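Integral membrane indolylacetylinositol arabinosyltransferase EmbC (Mycolicibacterium smegmatis, PDB 7BVE) probably transfers arabinose units into the arabinan of the mycobacterial cell wall, acting as a membrane-embedded glycosyltransferase of the GT-C class. Local coordinates at residues M266-A275 and V697-M708; L353-A363 and L586-V594. All coordinates share one frame; numbering follows the deposited sequence.

Contact 1. Residues M266-A275 and V697-M708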
# COMPACT_ATOMS: atom_id res chain seq x y z
N MET A 266 -26.19 -16.18 -19.89
CA MET A 266 -24.88 -15.73 -19.41
C MET A 266 -24.49 -16.44 -18.12
O MET A 266 -23.32 -16.81 -17.94
CB MET A 266 -24.87 -14.21 -19.19
CG MET A 266 -25.21 -13.38 -20.40
SD MET A 266 -24.12 -13.47 -21.81
CE MET A 266 -22.82 -12.40 -21.25
N LEU A 267 -25.46 -16.69 -17.23
CA LEU A 267 -25.16 -17.39 -15.98
C LEU A 267 -24.79 -18.85 -16.21
O LEU A 267 -23.84 -19.35 -15.59
CB LEU A 267 -26.34 -17.30 -15.02
CG LEU A 267 -26.63 -15.98 -14.32
CD1 LEU A 267 -27.94 -16.07 -13.60
CD2 LEU A 267 -25.54 -15.71 -13.34
N VAL A 268 -25.50 -19.55 -17.10
CA VAL A 268 -25.19 -20.96 -17.36
C VAL A 268 -23.83 -21.11 -18.06
O VAL A 268 -23.01 -21.97 -17.71
CB VAL A 268 -26.33 -21.60 -18.16
CG1 VAL A 268 -25.99 -23.00 -18.58
CG2 VAL A 268 -27.58 -21.65 -17.33
N TRP A 269 -23.55 -20.23 -19.02
CA TRP A 269 -22.29 -20.33 -19.73
C TRP A 269 -21.11 -19.93 -18.86
O TRP A 269 -20.02 -20.49 -18.98
CB TRP A 269 -22.37 -19.51 -21.01
CG TRP A 269 -21.19 -19.59 -21.93
CD1 TRP A 269 -20.37 -18.56 -22.29
CD2 TRP A 269 -20.68 -20.75 -22.59
NE1 TRP A 269 -19.41 -19.01 -23.15
CE2 TRP A 269 -19.58 -20.35 -23.36
CE3 TRP A 269 -21.06 -22.10 -22.61
CZ2 TRP A 269 -18.84 -21.25 -24.11
CZ3 TRP A 269 -20.33 -22.98 -23.37
CH2 TRP A 269 -19.23 -22.55 -24.11
N TRP A 270 -21.31 -18.99 -17.94
CA TRP A 270 -20.25 -18.69 -16.98
C TRP A 270 -20.10 -19.80 -15.95
O TRP A 270 -19.03 -19.95 -15.36
CB TRP A 270 -20.55 -17.37 -16.30
CG TRP A 270 -19.52 -16.91 -15.36
CD1 TRP A 270 -19.55 -17.04 -14.01
CD2 TRP A 270 -18.33 -16.21 -15.68
NE1 TRP A 270 -18.43 -16.47 -13.47
CE2 TRP A 270 -17.67 -15.96 -14.48
CE3 TRP A 270 -17.75 -15.79 -16.87
CZ2 TRP A 270 -16.46 -15.29 -14.43
CZ3 TRP A 270 -16.56 -15.13 -16.82
CH2 TRP A 270 -15.93 -14.88 -15.61
N HIS A 271 -21.17 -20.56 -15.68
CA HIS A 271 -21.04 -21.72 -14.82
C HIS A 271 -20.14 -22.77 -15.44
O HIS A 271 -19.42 -23.47 -14.72
CB HIS A 271 -22.42 -22.30 -14.52
CG HIS A 271 -22.41 -23.44 -13.56
ND1 HIS A 271 -22.21 -23.28 -12.21
CD2 HIS A 271 -22.61 -24.77 -13.76
CE1 HIS A 271 -22.27 -24.46 -11.62
NE2 HIS A 271 -22.51 -25.38 -12.53
N PHE A 272 -20.15 -22.89 -16.76
CA PHE A 272 -19.22 -23.85 -17.37
C PHE A 272 -17.82 -23.28 -17.65
O PHE A 272 -16.84 -23.78 -17.09
CB PHE A 272 -19.83 -24.44 -18.64
CG PHE A 272 -20.91 -25.42 -18.35
CD1 PHE A 272 -20.59 -26.71 -17.99
CD2 PHE A 272 -22.23 -25.05 -18.41
CE1 PHE A 272 -21.56 -27.62 -17.71
CE2 PHE A 272 -23.21 -25.96 -18.12
CZ PHE A 272 -22.88 -27.25 -17.77
N VAL A 273 -17.69 -22.26 -18.49
CA VAL A 273 -16.37 -21.66 -18.77
C VAL A 273 -16.22 -20.42 -17.90
O VAL A 273 -16.44 -19.28 -18.31
CB VAL A 273 -16.18 -21.38 -20.27
CG1 VAL A 273 -16.06 -22.65 -21.03
CG2 VAL A 273 -17.34 -20.74 -20.87
N GLY A 274 -15.78 -20.61 -16.67
CA GLY A 274 -15.83 -19.51 -15.73
C GLY A 274 -14.74 -19.60 -14.71
O GLY A 274 -14.31 -20.70 -14.32
N ALA A 275 -14.29 -18.45 -14.25
CA ALA A 275 -13.27 -18.40 -13.22
C ALA A 275 -13.89 -18.64 -11.86
O ALA A 275 -15.01 -18.22 -11.59
CB ALA A 275 -12.57 -17.06 -13.24
N VAL A 697 -19.38 -6.79 -19.27
CA VAL A 697 -19.82 -8.18 -19.10
C VAL A 697 -19.43 -9.02 -20.32
O VAL A 697 -18.91 -10.14 -20.18
CB VAL A 697 -21.33 -8.24 -18.82
CG1 VAL A 697 -21.85 -9.64 -18.93
CG2 VAL A 697 -21.62 -7.75 -17.43
N ILE A 698 -19.63 -8.47 -21.52
CA ILE A 698 -19.23 -9.18 -22.74
C ILE A 698 -17.71 -9.33 -22.81
O ILE A 698 -17.20 -10.38 -23.24
CB ILE A 698 -19.82 -8.47 -23.97
CG1 ILE A 698 -21.33 -8.61 -23.96
CG2 ILE A 698 -19.30 -9.04 -25.27
CD1 ILE A 698 -22.03 -7.76 -24.99
N PHE A 699 -16.96 -8.34 -22.31
CA PHE A 699 -15.50 -8.43 -22.26
C PHE A 699 -15.02 -9.60 -21.40
O PHE A 699 -14.17 -10.38 -21.83
CB PHE A 699 -14.92 -7.11 -21.75
CG PHE A 699 -13.43 -7.10 -21.62
CD1 PHE A 699 -12.62 -6.97 -22.73
CD2 PHE A 699 -12.83 -7.19 -20.38
CE1 PHE A 699 -11.25 -6.96 -22.61
CE2 PHE A 699 -11.46 -7.17 -20.25
CZ PHE A 699 -10.67 -7.05 -21.37
N GLU A 700 -15.61 -9.75 -20.21
CA GLU A 700 -15.21 -10.83 -19.29
C GLU A 700 -15.55 -12.20 -19.86
O GLU A 700 -14.72 -13.13 -19.82
CB GLU A 700 -15.92 -10.64 -17.96
CG GLU A 700 -15.60 -9.34 -17.26
CD GLU A 700 -16.59 -9.04 -16.17
OE1 GLU A 700 -17.48 -9.89 -15.93
OE2 GLU A 700 -16.54 -7.93 -15.60
N VAL A 701 -16.77 -12.35 -20.39
CA VAL A 701 -17.22 -13.65 -20.88
C VAL A 701 -16.41 -14.08 -22.11
O VAL A 701 -15.96 -15.23 -22.21
CB VAL A 701 -18.73 -13.61 -21.17
CG1 VAL A 701 -19.20 -14.88 -21.81
CG2 VAL A 701 -19.48 -13.40 -19.88
N VAL A 702 -16.15 -13.14 -23.03
CA VAL A 702 -15.36 -13.45 -24.21
C VAL A 702 -13.89 -13.71 -23.84
O VAL A 702 -13.24 -14.55 -24.47
CB VAL A 702 -15.55 -12.32 -25.24
CG1 VAL A 702 -14.59 -12.41 -26.39
CG2 VAL A 702 -16.94 -12.39 -25.80
N SER A 703 -13.37 -13.07 -22.79
CA SER A 703 -11.98 -13.31 -22.41
C SER A 703 -11.78 -14.71 -21.85
O SER A 703 -10.80 -15.39 -22.20
CB SER A 703 -11.51 -12.26 -21.42
OG SER A 703 -12.13 -12.43 -20.17
N LEU A 704 -12.71 -15.20 -21.03
CA LEU A 704 -12.53 -16.59 -20.58
C LEU A 704 -12.91 -17.64 -21.64
O LEU A 704 -12.34 -18.74 -21.63
CB LEU A 704 -13.25 -16.85 -19.28
CG LEU A 704 -12.37 -16.41 -18.11
CD1 LEU A 704 -13.11 -16.47 -16.86
CD2 LEU A 704 -11.22 -17.36 -17.98
N THR A 705 -13.79 -17.31 -22.58
CA THR A 705 -14.03 -18.25 -23.68
C THR A 705 -12.82 -18.34 -24.60
O THR A 705 -12.46 -19.43 -25.07
CB THR A 705 -15.28 -17.82 -24.45
OG1 THR A 705 -16.36 -17.67 -23.54
CG2 THR A 705 -15.66 -18.87 -25.46
N LEU A 706 -12.13 -17.22 -24.84
CA LEU A 706 -10.89 -17.27 -25.62
C LEU A 706 -9.77 -17.95 -24.87
O LEU A 706 -8.91 -18.59 -25.48
CB LEU A 706 -10.46 -15.87 -26.04
CG LEU A 706 -11.24 -15.22 -27.16
CD1 LEU A 706 -10.76 -13.81 -27.34
CD2 LEU A 706 -11.02 -16.01 -28.42
N GLY A 707 -9.73 -17.82 -23.54
CA GLY A 707 -8.78 -18.59 -22.76
C GLY A 707 -9.00 -20.08 -22.86
O GLY A 707 -8.05 -20.87 -22.84
N MET A 708 -10.26 -20.50 -22.97
CA MET A 708 -10.55 -21.92 -23.18
C MET A 708 -10.22 -22.35 -24.60
O MET A 708 -9.89 -23.52 -24.84
CB MET A 708 -12.01 -22.20 -22.83
CG MET A 708 -12.43 -23.65 -22.74
SD MET A 708 -13.02 -24.43 -24.24
CE MET A 708 -14.63 -23.69 -24.36
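Trp-269 lays the pyrrole edge of its indole against Val-701 and Thr-705, one turn apart on the facing helix. Val-701 CG1 sits in the ring plane, 3.9 Å from Trp-269 CD1, and Trp-269 NE1 donates a weak, bent hydrogen bond (149°) to Thr-705 OG1 at 3.4 Å. Thr-705 OG1 in turn donates to Val-701 O at 2.8 Å, so this hydroxyl works in both directions. Val-273 CG2, from the same segment as Trp-269, lies over the rim of one face of this indole. Trp-270, with CG anti to its backbone N (chi1 -177°), swings its benzo end over to Leu-704, whose CD1 lies 3.5 Å from Trp-270 CH2 and 3.7 Å from Ala-275 CB. At one end the bent chain of Met-266 brings CE 3.7 Å from Val-697 CG1, and at the other Met-708 CE meets Val-273 CG1 at 3.8 Å. The short segments 266-272 and 697-708, from helices predicted to be transmembrane, run the same general way at 35°, their axes 10.8 Å apart at the closest. Leu-376 of helix 361-378 touches both Trp-270 and Glu-700. The join is therefore mainly apolar, with one weak indole-hydroxyl bond as its polar element across the helices.

Contact 2. Residues L353-A363 and L586-V594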
# COMPACT_ATOMS: atom_id res chain seq x y z
N LEU A 353 -40.61 -0.26 -6.96
CA LEU A 353 -39.98 1.08 -6.93
C LEU A 353 -40.76 2.14 -7.70
O LEU A 353 -40.19 3.13 -7.88
CB LEU A 353 -38.63 0.99 -7.61
CG LEU A 353 -37.49 0.38 -6.82
CD1 LEU A 353 -36.24 0.45 -7.63
CD2 LEU A 353 -37.30 1.11 -5.53
N GLY A 354 -41.94 1.93 -8.23
CA GLY A 354 -42.63 3.05 -8.83
C GLY A 354 -43.22 2.68 -10.16
O GLY A 354 -43.27 1.51 -10.54
N ALA A 355 -43.68 3.70 -10.88
CA ALA A 355 -44.23 3.51 -12.22
C ALA A 355 -43.21 3.82 -13.30
O ALA A 355 -43.18 3.15 -14.35
CB ALA A 355 -45.47 4.38 -12.41
N ALA A 356 -42.36 4.82 -13.07
CA ALA A 356 -41.34 5.17 -14.04
C ALA A 356 -40.21 4.16 -14.04
O ALA A 356 -39.47 4.06 -15.03
CB ALA A 356 -40.80 6.56 -13.76
N ALA A 357 -40.04 3.41 -12.96
CA ALA A 357 -39.10 2.31 -12.94
C ALA A 357 -39.69 1.03 -13.49
O ALA A 357 -38.94 0.14 -13.90
CB ALA A 357 -38.59 2.06 -11.52
N LYS A 358 -41.01 0.92 -13.50
CA LYS A 358 -41.68 -0.30 -13.93
C LYS A 358 -41.99 -0.30 -15.42
O LYS A 358 -41.96 -1.36 -16.04
CB LYS A 358 -42.97 -0.47 -13.13
CG LYS A 358 -43.74 -1.74 -13.39
CD LYS A 358 -44.91 -1.83 -12.45
CE LYS A 358 -45.99 -0.86 -12.85
NZ LYS A 358 -47.20 -1.04 -12.02
N HIS A 359 -42.26 0.86 -16.01
CA HIS A 359 -42.60 0.90 -17.42
C HIS A 359 -41.43 1.22 -18.34
O HIS A 359 -41.61 1.23 -19.56
CB HIS A 359 -43.73 1.89 -17.67
CG HIS A 359 -45.04 1.46 -17.07
ND1 HIS A 359 -45.79 0.43 -17.59
CD2 HIS A 359 -45.72 1.92 -15.99
CE1 HIS A 359 -46.88 0.27 -16.86
NE2 HIS A 359 -46.86 1.16 -15.88
N SER A 360 -40.24 1.46 -17.81
CA SER A 360 -39.09 1.79 -18.64
C SER A 360 -38.23 0.56 -18.86
O SER A 360 -38.15 -0.32 -18.00
CB SER A 360 -38.26 2.90 -18.02
OG SER A 360 -37.58 2.45 -16.87
N ARG A 361 -37.58 0.50 -20.02
CA ARG A 361 -36.76 -0.65 -20.37
C ARG A 361 -35.29 -0.45 -20.05
O ARG A 361 -34.59 -1.44 -19.78
CB ARG A 361 -36.94 -0.99 -21.85
CG ARG A 361 -38.36 -1.38 -22.21
CD ARG A 361 -38.79 -2.63 -21.46
NE ARG A 361 -37.99 -3.79 -21.84
CZ ARG A 361 -37.83 -4.88 -21.09
NH1 ARG A 361 -38.40 -4.95 -19.89
NH2 ARG A 361 -37.08 -5.88 -21.53
N ALA A 362 -34.82 0.79 -20.06
CA ALA A 362 -33.42 1.06 -19.74
C ALA A 362 -33.09 0.73 -18.30
O ALA A 362 -31.97 0.32 -18.00
CB ALA A 362 -33.09 2.52 -20.03
N ALA A 363 -34.07 0.87 -17.40
CA ALA A 363 -33.90 0.46 -16.01
C ALA A 363 -33.70 -1.04 -15.89
O ALA A 363 -32.84 -1.49 -15.14
CB ALA A 363 -35.10 0.91 -15.18
N LEU A 586 -30.01 -0.35 -7.23
CA LEU A 586 -29.39 0.93 -7.54
C LEU A 586 -29.25 1.16 -9.04
O LEU A 586 -29.21 2.31 -9.47
CB LEU A 586 -28.03 1.06 -6.87
CG LEU A 586 -28.06 1.32 -5.38
CD1 LEU A 586 -26.65 1.37 -4.87
CD2 LEU A 586 -28.76 2.62 -5.11
N GLY A 587 -29.19 0.10 -9.84
CA GLY A 587 -29.20 0.29 -11.28
C GLY A 587 -30.53 0.81 -11.78
O GLY A 587 -30.57 1.72 -12.62
N ALA A 588 -31.63 0.29 -11.25
CA ALA A 588 -32.95 0.81 -11.61
C ALA A 588 -33.13 2.25 -11.16
O ALA A 588 -33.64 3.09 -11.92
CB ALA A 588 -34.04 -0.08 -11.02
N LEU A 589 -32.69 2.58 -9.93
CA LEU A 589 -32.82 3.95 -9.46
C LEU A 589 -31.93 4.92 -10.24
O LEU A 589 -32.37 6.02 -10.59
CB LEU A 589 -32.48 4.04 -7.97
CG LEU A 589 -33.51 3.48 -7.01
CD1 LEU A 589 -32.95 3.57 -5.61
CD2 LEU A 589 -34.79 4.26 -7.13
N ALA A 590 -30.70 4.53 -10.54
CA ALA A 590 -29.81 5.40 -11.29
C ALA A 590 -30.13 5.45 -12.77
O ALA A 590 -29.56 6.28 -13.48
CB ALA A 590 -28.36 4.97 -11.09
N ALA A 591 -30.99 4.57 -13.27
CA ALA A 591 -31.47 4.77 -14.63
C ALA A 591 -32.67 5.68 -14.67
O ALA A 591 -32.84 6.44 -15.63
CB ALA A 591 -31.85 3.45 -15.27
N VAL A 592 -33.54 5.61 -13.67
CA VAL A 592 -34.67 6.54 -13.64
C VAL A 592 -34.18 7.95 -13.31
O VAL A 592 -34.72 8.94 -13.83
CB VAL A 592 -35.73 6.02 -12.66
CG1 VAL A 592 -36.89 6.99 -12.52
CG2 VAL A 592 -36.25 4.72 -13.16
N ALA A 593 -33.12 8.08 -12.52
CA ALA A 593 -32.61 9.39 -12.12
C ALA A 593 -31.84 10.12 -13.21
O ALA A 593 -31.35 11.22 -12.95
CB ALA A 593 -31.71 9.24 -10.89
N VAL A 594 -31.72 9.57 -14.41
CA VAL A 594 -30.91 10.16 -15.46
C VAL A 594 -31.72 10.59 -16.67
O VAL A 594 -31.38 11.61 -17.30
CB VAL A 594 -29.77 9.19 -15.85
CG1 VAL A 594 -29.03 9.57 -17.12
CG2 VAL A 594 -28.75 9.17 -14.75
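Val-592 sets its isopropyl group against the irregular turn at Ala-356 and Ala-357, where, within the GT-C-type membrane fold, the connection from helix 332-349 to helix 361-378 meets the last turns of helix 582-592. Val-592 and a row of alanines make most of the fit, and no hydrogen bond crosses it. Val-592 CG1, anti to the backbone N (chi1 176°), meets Ala-356 CB at 4.1 Å, while CG2, beside that N, rests 3.7 Å from Ala-357 CA and also touches Ala-357 CB and the carbonyl oxygen of Ala-356. Farther along, in helix 361-378, Ala-363 and Ala-588 bring their CA atoms to 4.5 Å, a close backbone approach that two methyl side chains permit. Ala-591 points its CB at this same spot, 3.7 Å from Ala-363 CA, and Ala-363 CB lies alongside at 4.1 Å from Ala-591 CB. Leu-353 is directed at the helix, with CG anti to its carbonyl carbon (chi1 -77°). Its CD1 touches both Ala-588 CB and Leu-589 CD2, each 4.1 Å away, and the two leucine side chains meet at about a right angle. Pro-550 of helix 548-564 lies against Leu-353, and Ile-554 of that helix against Leu-589; Ile-543 touches both Leu-589 and Val-592. On the loop itself, Lys-358 NZ hydrogen-bonds to the backbone of another protein chain. The turn bearing Ala-356 is tied internally: Ser-360 OG donates to Ala-356 O across 3.1 Å, lying in the carbonyl plane with a C=O...OG angle of 152°.

Overall arrangement
Helix 361-378 connects the two contacts. Its N-terminal part packs in contact 2, while Leu-372, Trp-375 and Leu-376, farther along it, touch the helices of contact 1. The centres of the contacts lie 28 Å apart and their nearest atoms about 13 Å, so they do not touch, although the segments of contact 2 fall between those of contact 1 in sequence. In sequence, segment 266-275 is followed closely by the ethambutol-pocket residues Asp-279, Tyr-282 and Ile-283, and Asn-380, which touches Trp-270, lies three residues before pocket residue Arg-383. Contact 2 instead faces a second protein, through Lys-358 and His-359.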